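Side-chain contacts in enoyl-[acyl-carrier-protein] reductase [FMN] (Thermotoga maritima, PDB 5GVJ), which probably catalyses the NADH-dependent reduction of enoyl groups carried on acyl carrier protein, with FMN as its flavin cofactor: residues 76-79 with 80-83; 106-110 with 111-115; 122-125 with 126-129; 149-152 with 153-156. The protein carries 1 engineered substitution. All coordinates share one frame; numbering follows the deposited sequence.

Contact 1: 76-79 with 80-83; sequences SPWA and DDLV
The start of helix 79-88 lies where Trp-78, at the N-cap position, meets Leu-82 and Asp-81 one turn on. The carbonyl O of Trp-78 accepts from Leu-82 N at 2.8 Å, and Ala-79 O takes Val-83 N at 3.0 Å with a nearly straight N-H (166°). Trp-78 O thus begins the helical bonding, while the indole slants across the Asp-81 side chain. With CG anti to the carbonyl carbon (chi1 -60°), the six-membered ring presents its edge: Trp-78 CE3 is 3.5 Å from Asp-81 OD2, close to the ring plane, and ring and carboxylate are turned 44° against each other. An aromatic C-H edge is weakly positive, so an acidic oxygen suits it. Leu-82 CG comes to 3.2 Å from Trp-78 O, whose bond goes to that leucine's own N, and to 4.2 Å from Trp-78 CB. The chain enters this helix through a type I beta turn from Ser-76 to Ala-79, with Pro-77 at its second position, where the fixed phi of proline fits. An ST turn overlaps it: Ser-76 OG receives Trp-78 N at 3.0 Å. Asp-80 and Asp-81 are apt for a first turn, their charges probably favoured by the positive N-terminal end of the helix dipole. Leu-82 continues onto Leu-53 of helix 50-63, and Ala-79, small enough for close approach, rests on Tyr-104 of helix 102-110.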
ATOM      1  N   SER A  76      22.397  14.813   8.176  1.00 31.13           N
ATOM      2  CA  SER A  76      23.354  14.735   9.267  1.00 31.67           C
ATOM      3  C   SER A  76      24.481  15.744   9.046  1.00 31.01           C
ATOM      4  O   SER A  76      24.935  15.933   7.912  1.00 27.77           O
ATOM      5  CB  SER A  76      23.926  13.323   9.381  1.00 28.70           C
ATOM      6  OG  SER A  76      25.155  13.339  10.091  1.00 30.05           O
ATOM      7  N   PRO A  77      24.947  16.410  10.103  1.00 35.31           N
ATOM      8  CA  PRO A  77      26.111  17.300   9.953  1.00 37.01           C
ATOM      9  C   PRO A  77      27.367  16.585   9.491  1.00 38.24           C
ATOM     10  O   PRO A  77      28.281  17.242   8.975  1.00 37.03           O
ATOM     11  CB  PRO A  77      26.296  17.886  11.361  1.00 33.57           C
ATOM     12  CG  PRO A  77      25.624  16.918  12.265  1.00 36.56           C
ATOM     13  CD  PRO A  77      24.462  16.358  11.493  1.00 32.01           C
ATOM     14  N   TRP A  78      27.454  15.267   9.668  1.00 35.39           N
ATOM     15  CA  TRP A  78      28.644  14.512   9.297  1.00 33.70           C
ATOM     16  C   TRP A  78      28.483  13.772   7.972  1.00 30.51           C
ATOM     17  O   TRP A  78      29.242  12.833   7.701  1.00 29.53           O
ATOM     18  CB  TRP A  78      29.006  13.519  10.401  1.00 34.98           C
ATOM     19  CG  TRP A  78      29.299  14.140  11.737  1.00 41.06           C
ATOM     20  CD1 TRP A  78      28.431  14.297  12.785  1.00 41.99           C
ATOM     21  CD2 TRP A  78      30.556  14.666  12.178  1.00 40.53           C
ATOM     22  NE1 TRP A  78      29.072  14.894  13.845  1.00 39.31           N
ATOM     23  CE2 TRP A  78      30.377  15.129  13.499  1.00 42.69           C
ATOM     24  CE3 TRP A  78      31.816  14.794  11.584  1.00 41.42           C
ATOM     25  CZ2 TRP A  78      31.410  15.713  14.232  1.00 42.47           C
ATOM     26  CZ3 TRP A  78      32.846  15.373  12.321  1.00 42.88           C
ATOM     27  CH2 TRP A  78      32.632  15.825  13.626  1.00 43.28           C
ATOM     28  N   ALA A  79      27.532  14.189   7.133  1.00 27.47           N
ATOM     29  CA  ALA A  79      27.181  13.393   5.957  1.00 28.48           C
ATOM     30  C   ALA A  79      28.353  13.274   4.986  1.00 27.60           C
ATOM     31  O   ALA A  79      28.681  12.168   4.536  1.00 26.43           O
ATOM     32  CB  ALA A  79      25.951  13.988   5.266  1.00 25.15           C
ATOM     33  N   ASP A  80      28.991  14.401   4.643  1.00 26.16           N
ATOM     34  CA  ASP A  80      30.165  14.362   3.767  1.00 27.40           C
ATOM     35  C   ASP A  80      31.220  13.399   4.301  1.00 24.99           C
ATOM     36  O   ASP A  80      31.737  12.548   3.567  1.00 25.33           O
ATOM     37  CB  ASP A  80      30.789  15.756   3.623  1.00 28.36           C
ATOM     38  CG  ASP A  80      29.840  16.781   3.050  1.00 37.52           C
ATOM     39  OD1 ASP A  80      29.982  17.964   3.431  1.00 46.10           O
ATOM     40  OD2 ASP A  80      28.975  16.427   2.214  1.00 35.77           O
ATOM     41  N   ASP A  81      31.560  13.534   5.586  1.00 26.41           N
ATOM     42  CA  ASP A  81      32.590  12.692   6.185  1.00 23.78           C
ATOM     43  C   ASP A  81      32.166  11.230   6.262  1.00 25.77           C
ATOM     44  O   ASP A  81      33.018  10.343   6.160  1.00 25.62           O
ATOM     45  CB  ASP A  81      32.939  13.200   7.581  1.00 29.61           C
ATOM     46  CG  ASP A  81      33.632  14.537   7.547  1.00 34.80           C
ATOM     47  OD1 ASP A  81      34.367  14.785   6.573  1.00 35.35           O
ATOM     48  OD2 ASP A  81      33.443  15.335   8.486  1.00 41.64           O
ATOM     49  N   LEU A  82      30.872  10.957   6.463  1.00 23.20           N
ATOM     50  CA  LEU A  82      30.421   9.570   6.525  1.00 21.31           C
ATOM     51  C   LEU A  82      30.507   8.905   5.154  1.00 22.62           C
ATOM     52  O   LEU A  82      30.855   7.721   5.053  1.00 23.85           O
ATOM     53  CB  LEU A  82      28.996   9.503   7.081  1.00 23.40           C
ATOM     54  CG  LEU A  82      28.836   9.782   8.583  1.00 25.10           C
ATOM     55  CD1 LEU A  82      27.369   9.837   8.968  1.00 27.01           C
ATOM     56  CD2 LEU A  82      29.556   8.731   9.425  1.00 24.35           C
ATOM     57  N   VAL A  83      30.211   9.658   4.090  1.00 25.23           N
ATOM     58  CA  VAL A  83      30.420   9.158   2.732  1.00 22.42           C
ATOM     59  C   VAL A  83      31.893   8.837   2.506  1.00 22.34           C
ATOM     60  O   VAL A  83      32.240   7.800   1.927  1.00 22.88           O
ATOM     61  CB  VAL A  83      29.902  10.183   1.704  1.00 24.35           C
ATOM     62  CG1 VAL A  83      30.353   9.814   0.297  1.00 22.66           C
ATOM     63  CG2 VAL A  83      28.373  10.308   1.773  1.00 19.77           C
TER

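Contact 2: 106-110 with 111-115; sequences RELKE and NGTKV
Asn-111 keeps CG beside its own backbone N (chi1 -74°), and a chi2 of -80° then swings the amide back along helix 102-110 to the carbonyl of Glu-107. Asn-111 ND2 gives Glu-107 O a short, straight bond, 2.9 Å and 169°, with the acceptor in the plane of the amide. In Val-115, CG1 stands anti to the backbone N, which leaves CG2 as the branch that meets the helix: it lies 3.5 Å from Leu-108 CB and 4.0 Å from Lys-109 CG, and the Leu-108 and Val-115 side chains cross at about a right angle. Between these two contacts the helix ends in a Schellman motif. Thr-113 N reaches back to Leu-108 O at 3.1 Å, and Gly-112 N to Lys-109 O at 2.9 Å, each donor standing above the carbonyl plane. Gly-112 is the C-prime residue, with positive phi; a side chain here would press on the preceding carbonyl, so glycine fits the turn. One turn back, on the exposed side, Arg-106 NE and Glu-110 OE2 form a salt bridge of 2.8 Å. Lys-109 NZ goes to Gly-132 O and Thr-113 OG1 to Val-91 O, so both polar ends are held beyond the turn. The helix passes through this turn into strand 114-119 of a beta-alpha-beta unit, where Leu-108 and Val-115 both rest on Phe-96 of strand 93-97. Beside that apolar pair, the backbone bond from Asn-111 N to Glu-107 O has grown weak at the helix end, and the side-chain N-H of Asn-111 makes up for it.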
ATOM      1  N   ARG A 106      28.473  10.072  -7.745  1.00 21.40           N
ATOM      2  CA  ARG A 106      29.597   9.841  -8.649  1.00 22.49           C
ATOM      3  C   ARG A 106      30.837   9.349  -7.905  1.00 23.03           C
ATOM      4  O   ARG A 106      31.482   8.380  -8.327  1.00 23.29           O
ATOM      5  CB  ARG A 106      29.918  11.115  -9.424  1.00 27.38           C
ATOM      6  CG  ARG A 106      31.171  11.003 -10.249  1.00 32.01           C
ATOM      7  CD  ARG A 106      31.676  12.380 -10.657  1.00 39.07           C
ATOM      8  NE  ARG A 106      32.833  12.216 -11.514  1.00 43.12           N
ATOM      9  CZ  ARG A 106      33.129  13.060 -12.495  1.00 47.93           C
ATOM     10  NH1 ARG A 106      32.337  14.108 -12.727  1.00 45.88           N
ATOM     11  NH2 ARG A 106      34.208  12.865 -13.249  1.00 52.88           N
ATOM     12  N   GLU A 107      31.206  10.010  -6.807  1.00 24.08           N
ATOM     13  CA  GLU A 107      32.434   9.596  -6.127  1.00 22.48           C
ATOM     14  C   GLU A 107      32.283   8.212  -5.512  1.00 23.08           C
ATOM     15  O   GLU A 107      33.245   7.431  -5.479  1.00 22.82           O
ATOM     16  CB  GLU A 107      32.838  10.620  -5.067  1.00 24.08           C
ATOM     17  CG  GLU A 107      31.897  10.742  -3.877  1.00 31.10           C
ATOM     18  CD  GLU A 107      32.241  11.939  -3.005  1.00 41.34           C
ATOM     19  OE1 GLU A 107      33.384  11.990  -2.494  1.00 45.35           O
ATOM     20  OE2 GLU A 107      31.376  12.840  -2.861  1.00 39.78           O
ATOM     21  N   LEU A 108      31.081   7.877  -5.045  1.00 22.52           N
ATOM     22  CA  LEU A 108      30.843   6.529  -4.546  1.00 22.51           C
ATOM     23  C   LEU A 108      30.963   5.514  -5.675  1.00 21.81           C
ATOM     24  O   LEU A 108      31.648   4.494  -5.539  1.00 22.51           O
ATOM     25  CB  LEU A 108      29.465   6.462  -3.881  1.00 21.06           C
ATOM     26  CG  LEU A 108      29.434   7.083  -2.480  1.00 23.94           C
ATOM     27  CD1 LEU A 108      28.013   7.272  -1.984  1.00 21.27           C
ATOM     28  CD2 LEU A 108      30.233   6.249  -1.490  1.00 19.40           C
ATOM     29  N   LYS A 109      30.331   5.796  -6.814  1.00 22.25           N
ATOM     30  CA  LYS A 109      30.350   4.842  -7.914  1.00 22.59           C
ATOM     31  C   LYS A 109      31.733   4.715  -8.530  1.00 22.91           C
ATOM     32  O   LYS A 109      32.154   3.609  -8.883  1.00 21.42           O
ATOM     33  CB  LYS A 109      29.343   5.248  -8.975  1.00 23.79           C
ATOM     34  CG  LYS A 109      27.961   4.777  -8.666  1.00 23.48           C
ATOM     35  CD  LYS A 109      27.113   4.993  -9.868  1.00 29.96           C
ATOM     36  CE  LYS A 109      27.494   4.038 -10.979  1.00 33.24           C
ATOM     37  NZ  LYS A 109      26.538   4.116 -12.105  1.00 31.18           N
ATOM     38  N   GLU A 110      32.452   5.832  -8.679  1.00 19.06           N
ATOM     39  CA  GLU A 110      33.814   5.744  -9.203  1.00 22.42           C
ATOM     40  C   GLU A 110      34.684   4.813  -8.369  1.00 21.38           C
ATOM     41  O   GLU A 110      35.603   4.184  -8.898  1.00 23.31           O
ATOM     42  CB  GLU A 110      34.430   7.141  -9.289  1.00 21.47           C
ATOM     43  CG  GLU A 110      33.818   7.925 -10.431  1.00 29.73           C
ATOM     44  CD  GLU A 110      34.536   9.218 -10.726  1.00 34.58           C
ATOM     45  OE1 GLU A 110      35.388   9.622  -9.910  1.00 36.65           O
ATOM     46  OE2 GLU A 110      34.231   9.829 -11.772  1.00 40.51           O
ATOM     47  N   ASN A 111      34.395   4.680  -7.081  1.00 20.62           N
ATOM     48  CA  ASN A 111      35.190   3.813  -6.221  1.00 22.28           C
ATOM     49  C   ASN A 111      34.564   2.430  -6.009  1.00 25.32           C
ATOM     50  O   ASN A 111      34.999   1.694  -5.116  1.00 26.06           O
ATOM     51  CB  ASN A 111      35.454   4.527  -4.895  1.00 18.77           C
ATOM     52  CG  ASN A 111      36.501   5.635  -5.048  1.00 22.80           C
ATOM     53  OD1 ASN A 111      37.701   5.354  -5.065  1.00 24.15           O
ATOM     54  ND2 ASN A 111      36.054   6.884  -5.189  1.00 20.09           N
ATOM     55  N   GLY A 112      33.580   2.052  -6.825  1.00 26.60           N
ATOM     56  CA  GLY A 112      33.048   0.698  -6.831  1.00 28.30           C
ATOM     57  C   GLY A 112      31.901   0.426  -5.880  1.00 28.52           C
ATOM     58  O   GLY A 112      31.485  -0.732  -5.748  1.00 26.32           O
ATOM     59  N   THR A 113      31.386   1.445  -5.204  1.00 27.02           N
ATOM     60  CA  THR A 113      30.262   1.267  -4.299  1.00 22.44           C
ATOM     61  C   THR A 113      28.955   1.272  -5.089  1.00 22.00           C
ATOM     62  O   THR A 113      28.796   2.044  -6.038  1.00 23.24           O
ATOM     63  CB  THR A 113      30.274   2.384  -3.254  1.00 24.12           C
ATOM     64  OG1 THR A 113      31.430   2.238  -2.423  1.00 30.10           O
ATOM     65  CG2 THR A 113      29.028   2.348  -2.384  1.00 21.06           C
ATOM     66  N   LYS A 114      28.024   0.383  -4.723  1.00 21.48           N
ATOM     67  CA  LYS A 114      26.671   0.425  -5.285  1.00 15.95           C
ATOM     68  C   LYS A 114      25.842   1.416  -4.480  1.00 20.00           C
ATOM     69  O   LYS A 114      25.818   1.352  -3.246  1.00 19.15           O
ATOM     70  CB  LYS A 114      26.009  -0.952  -5.276  1.00 17.70           C
ATOM     71  CG  LYS A 114      26.819  -2.054  -5.964  1.00 21.04           C
ATOM     72  CD  LYS A 114      27.016  -1.746  -7.441  1.00 27.60           C
ATOM     73  CE  LYS A 114      27.536  -2.970  -8.188  1.00 32.37           C
ATOM     74  NZ  LYS A 114      28.715  -3.571  -7.514  1.00 35.91           N
ATOM     75  N   VAL A 115      25.168   2.332  -5.175  1.00 18.14           N
ATOM     76  CA  VAL A 115      24.477   3.448  -4.537  1.00 15.08           C
ATOM     77  C   VAL A 115      22.978   3.263  -4.730  1.00 16.26           C
ATOM     78  O   VAL A 115      22.505   3.135  -5.867  1.00 13.10           O
ATOM     79  CB  VAL A 115      24.954   4.792  -5.102  1.00 19.55           C
ATOM     80  CG1 VAL A 115      24.239   5.935  -4.418  1.00 18.74           C
ATOM     81  CG2 VAL A 115      26.482   4.916  -4.925  1.00 15.69           C
TER

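Contact 3: 122-125 with 126-129; sequences DSLA and RMVE
Leu-124 and Met-127 cross at about a right angle, the thioether chain bending at chi3 (-75°) so that its methyl folds back over the preceding turn. Met-127 CE comes to 3.6 Å from Leu-124 CD1 and 3.4 Å from Leu-124 CA, a fit that the flexible, unbranched methionine makes easily. Leu-124 holds CG anti to the backbone N (chi1 -179°), which puts CD1 where it meets not only that methyl but also, on a more slanting course, Val-128 CG1 at 3.8 Å. An alanine in place of Met-127 is likely to leave Leu-124 CD1 and CA without the methyl that touches them, the leucine branch being then freer to turn. Val-128 presses its other methyl, CG2, to 3.2 Å from Ala-125 O. Asp-122 and Arg-126 pair as a salt bridge one turn apart, carboxylate and guanidinium nearly perpendicular; the modelled separation is too short to be trusted, so their exact placing is doubtful. Regular backbone bonds underlie all this, among them Met-127 N to Ser-123 O at 3.0 Å and Val-128 N to Leu-124 O at 2.9 Å. Helix 122-130 connects strands 114-119 and 136-139 in a beta-alpha-beta unit. Leu-124 and Ala-125 lie on Val-119 of the first of these strands, Ala-125 also meets Val-159 of helix 152-162, and Asp-122 packs on Ile-217 of the second subunit.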
ATOM      1  N   ASP A 122       8.134   9.557  -7.587  1.00 23.49           N
ATOM      2  CA  ASP A 122       8.481   9.158  -8.936  1.00 25.06           C
ATOM      3  C   ASP A 122       9.535  10.086  -9.533  1.00 28.28           C
ATOM      4  O   ASP A 122      10.458   9.637 -10.226  1.00 25.16           O
ATOM      5  CB  ASP A 122       7.200   9.174  -9.765  1.00 31.65           C
ATOM      6  CG  ASP A 122       7.422   8.732 -11.161  1.00 32.65           C
ATOM      7  OD1 ASP A 122       8.130   7.721 -11.351  1.00 29.99           O
ATOM      8  OD2 ASP A 122       6.880   9.387 -12.076  1.00 34.82           O
ATOM      9  N   SER A 123       9.408  11.388  -9.279  1.00 28.19           N
ATOM     10  CA  SER A 123      10.344  12.351  -9.848  1.00 30.56           C
ATOM     11  C   SER A 123      11.744  12.160  -9.272  1.00 25.52           C
ATOM     12  O   SER A 123      12.734  12.165 -10.012  1.00 23.23           O
ATOM     13  CB  SER A 123       9.849  13.774  -9.596  1.00 31.49           C
ATOM     14  OG  SER A 123       9.705  14.002  -8.204  1.00 35.62           O
ATOM     15  N   LEU A 124      11.849  11.987  -7.951  1.00 27.54           N
ATOM     16  CA  LEU A 124      13.171  11.776  -7.366  1.00 24.82           C
ATOM     17  C   LEU A 124      13.811  10.510  -7.912  1.00 22.65           C
ATOM     18  O   LEU A 124      15.008  10.499  -8.225  1.00 24.03           O
ATOM     19  CB  LEU A 124      13.097  11.728  -5.836  1.00 24.75           C
ATOM     20  CG  LEU A 124      14.448  11.542  -5.137  1.00 23.44           C
ATOM     21  CD1 LEU A 124      15.432  12.640  -5.537  1.00 28.47           C
ATOM     22  CD2 LEU A 124      14.319  11.483  -3.613  1.00 25.10           C
ATOM     23  N   ALA A 125      13.028   9.436  -8.051  1.00 21.91           N
ATOM     24  CA  ALA A 125      13.567   8.204  -8.620  1.00 20.02           C
ATOM     25  C   ALA A 125      14.190   8.456  -9.985  1.00 21.85           C
ATOM     26  O   ALA A 125      15.321   8.033 -10.251  1.00 20.45           O
ATOM     27  CB  ALA A 125      12.477   7.136  -8.716  1.00 21.33           C
ATOM     28  N   ARG A 126      13.470   9.139 -10.875  1.00 21.87           N
ATOM     29  CA  ARG A 126      14.042   9.395 -12.193  1.00 22.28           C
ATOM     30  C   ARG A 126      15.286  10.271 -12.101  1.00 22.23           C
ATOM     31  O   ARG A 126      16.246  10.071 -12.850  1.00 21.67           O
ATOM     32  CB  ARG A 126      13.014  10.034 -13.122  1.00 27.02           C
ATOM     33  CG  ARG A 126      11.784   9.214 -13.355  1.00 24.00           C
ATOM     34  CD  ARG A 126      11.034   9.823 -14.513  1.00 34.98           C
ATOM     35  NE  ARG A 126      10.298  10.989 -14.050  1.00 39.17           N
ATOM     36  CZ  ARG A 126       9.037  10.963 -13.640  1.00 43.49           C
ATOM     37  NH1 ARG A 126       8.351   9.828 -13.683  1.00 42.28           N
ATOM     38  NH2 ARG A 126       8.457  12.084 -13.218  1.00 46.87           N
ATOM     39  N   MET A 127      15.289  11.242 -11.186  1.00 22.51           N
ATOM     40  CA  MET A 127      16.458  12.105 -11.023  1.00 25.53           C
ATOM     41  C   MET A 127      17.690  11.309 -10.600  1.00 26.45           C
ATOM     42  O   MET A 127      18.779  11.482 -11.165  1.00 21.35           O
ATOM     43  CB  MET A 127      16.151  13.201 -10.004  1.00 27.25           C
ATOM     44  CG  MET A 127      15.054  14.169 -10.460  1.00 30.34           C
ATOM     45  SD  MET A 127      14.924  15.639  -9.415  1.00 40.87           S
ATOM     46  CE  MET A 127      14.125  15.038  -7.942  1.00 31.66           C
ATOM     47  N   VAL A 128      17.546  10.428  -9.606  1.00 22.46           N
ATOM     48  CA  VAL A 128      18.727   9.717  -9.119  1.00 20.19           C
ATOM     49  C   VAL A 128      19.175   8.659 -10.124  1.00 21.55           C
ATOM     50  O   VAL A 128      20.378   8.390 -10.252  1.00 19.12           O
ATOM     51  CB  VAL A 128      18.477   9.120  -7.719  1.00 22.77           C
ATOM     52  CG1 VAL A 128      18.137  10.219  -6.714  1.00 21.64           C
ATOM     53  CG2 VAL A 128      17.374   8.089  -7.755  1.00 20.58           C
ATOM     54  N   GLU A 129      18.240   8.065 -10.878  1.00 18.46           N
ATOM     55  CA  GLU A 129      18.648   7.216 -11.997  1.00 17.12           C
ATOM     56  C   GLU A 129      19.547   7.986 -12.959  1.00 20.53           C
ATOM     57  O   GLU A 129      20.616   7.500 -13.351  1.00 23.22           O
ATOM     58  CB  GLU A 129      17.437   6.661 -12.755  1.00 18.57           C
ATOM     59  CG  GLU A 129      17.871   5.734 -13.883  1.00 16.36           C
ATOM     60  CD  GLU A 129      16.732   5.120 -14.667  1.00 21.40           C
ATOM     61  OE1 GLU A 129      16.803   3.914 -14.982  1.00 22.15           O
ATOM     62  OE2 GLU A 129      15.780   5.844 -14.983  1.00 18.63           O
TER

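Contact 4: 149-152 with 153-156; sequences EVTT and FVLV
Phe-153 meets Thr-151 through CB, 4.2 Å from OG1, while neither face nor edge of its ring touches 149-152: a chi1 of -152° carries the ring off, and the side chain packs on Gly-172 of the second subunit. Thr-151 OG1 is hydrogen-bonded to Glu-142 of that subunit, and the carboxylate of Glu-149 forms a salt bridge with its Arg-235. The side-chain touches within the contact are mainly aliphatic. Val-150 sets CG1 3.7 Å from Leu-155 CB and 3.8 Å from Val-154 CG1, its side chain nearly perpendicular to that of Leu-155. Thr-152 and Val-156 lie side by side, their CG2 methyls 3.7 Å apart. Branching at CB lets Val-150, Thr-152 and Val-156 reach these partners directly. Thr-151 takes the N-cap position; its carbonyl O receives Leu-155 N at 2.8 Å and, weakly, Val-154 N, while Thr-152 O accepts Val-156 N at 3.0 Å. Helix 152-162 thus starts directly after the loop that follows strand 145-146. At its first turn Thr-152 OG1 bonds to Gly-171 O, just beyond strand 167-170, and the Leu-155 side chain lies about 5 Å from that of Glu-139, an FMN-binding residue ending strand 136-139.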
ATOM      1  N   GLU A 149       4.510  10.685   1.209  1.00 23.16           N
ATOM      2  CA  GLU A 149       3.062  10.750   1.120  1.00 27.91           C
ATOM      3  C   GLU A 149       2.439   9.571   0.389  1.00 27.47           C
ATOM      4  O   GLU A 149       1.251   9.299   0.596  1.00 28.51           O
ATOM      5  CB  GLU A 149       2.636  12.042   0.411  1.00 33.90           C
ATOM      6  CG  GLU A 149       3.517  13.227   0.735  1.00 39.39           C
ATOM      7  CD  GLU A 149       2.842  14.549   0.428  1.00 49.90           C
ATOM      8  OE1 GLU A 149       2.806  14.936  -0.766  1.00 46.33           O
ATOM      9  OE2 GLU A 149       2.338  15.188   1.384  1.00 51.32           O
ATOM     10  N   VAL A 150       3.200   8.868  -0.447  1.00 19.88           N
ATOM     11  CA  VAL A 150       2.655   7.819  -1.306  1.00 19.83           C
ATOM     12  C   VAL A 150       2.778   6.468  -0.607  1.00 18.99           C
ATOM     13  O   VAL A 150       3.793   6.181   0.045  1.00 15.69           O
ATOM     14  CB  VAL A 150       3.375   7.813  -2.667  1.00 17.15           C
ATOM     15  CG1 VAL A 150       2.653   6.882  -3.648  1.00 14.19           C
ATOM     16  CG2 VAL A 150       3.454   9.231  -3.226  1.00 19.31           C
ATOM     17  N   THR A 151       1.753   5.627  -0.753  1.00 16.59           N
ATOM     18  CA  THR A 151       1.802   4.286  -0.182  1.00 16.44           C
ATOM     19  C   THR A 151       2.606   3.351  -1.074  1.00 15.30           C
ATOM     20  O   THR A 151       2.837   3.618  -2.255  1.00 14.02           O
ATOM     21  CB  THR A 151       0.406   3.692  -0.008  1.00 14.87           C
ATOM     22  OG1 THR A 151      -0.135   3.422  -1.305  1.00 15.47           O
ATOM     23  CG2 THR A 151      -0.510   4.657   0.749  1.00 14.95           C
ATOM     24  N   THR A 152       3.004   2.217  -0.493  1.00 14.78           N
ATOM     25  CA  THR A 152       3.819   1.245  -1.223  1.00 14.64           C
ATOM     26  C   THR A 152       3.100   0.733  -2.459  1.00 14.99           C
ATOM     27  O   THR A 152       3.704   0.611  -3.534  1.00 13.80           O
ATOM     28  CB  THR A 152       4.179   0.079  -0.301  1.00 13.73           C
ATOM     29  OG1 THR A 152       4.956   0.574   0.786  1.00 15.25           O
ATOM     30  CG2 THR A 152       4.991  -0.989  -1.039  1.00 13.66           C
ATOM     31  N   PHE A 153       1.810   0.421  -2.319  1.00 14.53           N
ATOM     32  CA  PHE A 153       1.066  -0.202  -3.403  1.00 15.14           C
ATOM     33  C   PHE A 153       1.124   0.641  -4.660  1.00 15.49           C
ATOM     34  O   PHE A 153       1.281   0.114  -5.768  1.00 12.66           O
ATOM     35  CB  PHE A 153      -0.388  -0.408  -2.978  1.00 16.62           C
ATOM     36  CG  PHE A 153      -1.043  -1.547  -3.661  1.00 15.02           C
ATOM     37  CD1 PHE A 153      -0.991  -2.814  -3.108  1.00 15.64           C
ATOM     38  CD2 PHE A 153      -1.680  -1.364  -4.872  1.00 17.10           C
ATOM     39  CE1 PHE A 153      -1.575  -3.879  -3.753  1.00 16.16           C
ATOM     40  CE2 PHE A 153      -2.275  -2.419  -5.516  1.00 21.69           C
ATOM     41  CZ  PHE A 153      -2.220  -3.683  -4.952  1.00 18.71           C
ATOM     42  N   VAL A 154       1.001   1.956  -4.500  1.00 13.48           N
ATOM     43  CA  VAL A 154       1.040   2.876  -5.630  1.00 11.59           C
ATOM     44  C   VAL A 154       2.481   3.183  -6.030  1.00 14.05           C
ATOM     45  O   VAL A 154       2.838   3.181  -7.216  1.00 14.00           O
ATOM     46  CB  VAL A 154       0.272   4.160  -5.266  1.00 13.17           C
ATOM     47  CG1 VAL A 154       0.504   5.240  -6.321  1.00 14.89           C
ATOM     48  CG2 VAL A 154      -1.238   3.868  -5.096  1.00 13.94           C
ATOM     49  N   LEU A 155       3.323   3.476  -5.044  1.00 12.08           N
ATOM     50  CA  LEU A 155       4.653   4.010  -5.326  1.00 14.55           C
ATOM     51  C   LEU A 155       5.523   3.008  -6.075  1.00 14.50           C
ATOM     52  O   LEU A 155       6.183   3.357  -7.059  1.00 14.57           O
ATOM     53  CB  LEU A 155       5.325   4.420  -4.022  1.00 12.69           C
ATOM     54  CG  LEU A 155       6.715   5.028  -4.180  1.00 14.96           C
ATOM     55  CD1 LEU A 155       6.620   6.419  -4.794  1.00 16.07           C
ATOM     56  CD2 LEU A 155       7.383   5.071  -2.805  1.00 14.91           C
ATOM     57  N   VAL A 156       5.567   1.761  -5.606  1.00 13.54           N
ATOM     58  CA  VAL A 156       6.401   0.766  -6.272  1.00 13.80           C
ATOM     59  C   VAL A 156       5.977   0.594  -7.725  1.00 14.95           C
ATOM     60  O   VAL A 156       6.819   0.456  -8.617  1.00 15.12           O
ATOM     61  CB  VAL A 156       6.359  -0.572  -5.511  1.00 12.39           C
ATOM     62  CG1 VAL A 156       7.108  -1.657  -6.285  1.00 13.48           C
ATOM     63  CG2 VAL A 156       6.948  -0.401  -4.128  1.00 10.94           C
TER

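In the fold
The four contacts follow one another along a chain whose eight-stranded parallel sheet, with helices between successive strands, fits the TIM-barrel family. Contact 1 opens helix 79-88, contact 2 closes helix 102-110, contact 3 lies within helix 122-130, and contact 4 starts helix 152-162. Contacts 1 and 2 have centres 16 Å apart and touch, Val-83 CG1 being 4.0 Å from Leu-108 CD2, as two neighbouring helices pack. Strand 114-119 leads from contact 2 into the helix of contact 3, 18 Å away centre to centre. The centres of contacts 3 and 4 are 15 Å apart, those of 1 and 4 29 Å. Contacts 3 and 4 lie at the dimer interface, and contact 4 also near the FMN-binding residues Glu-139 and Gly-172.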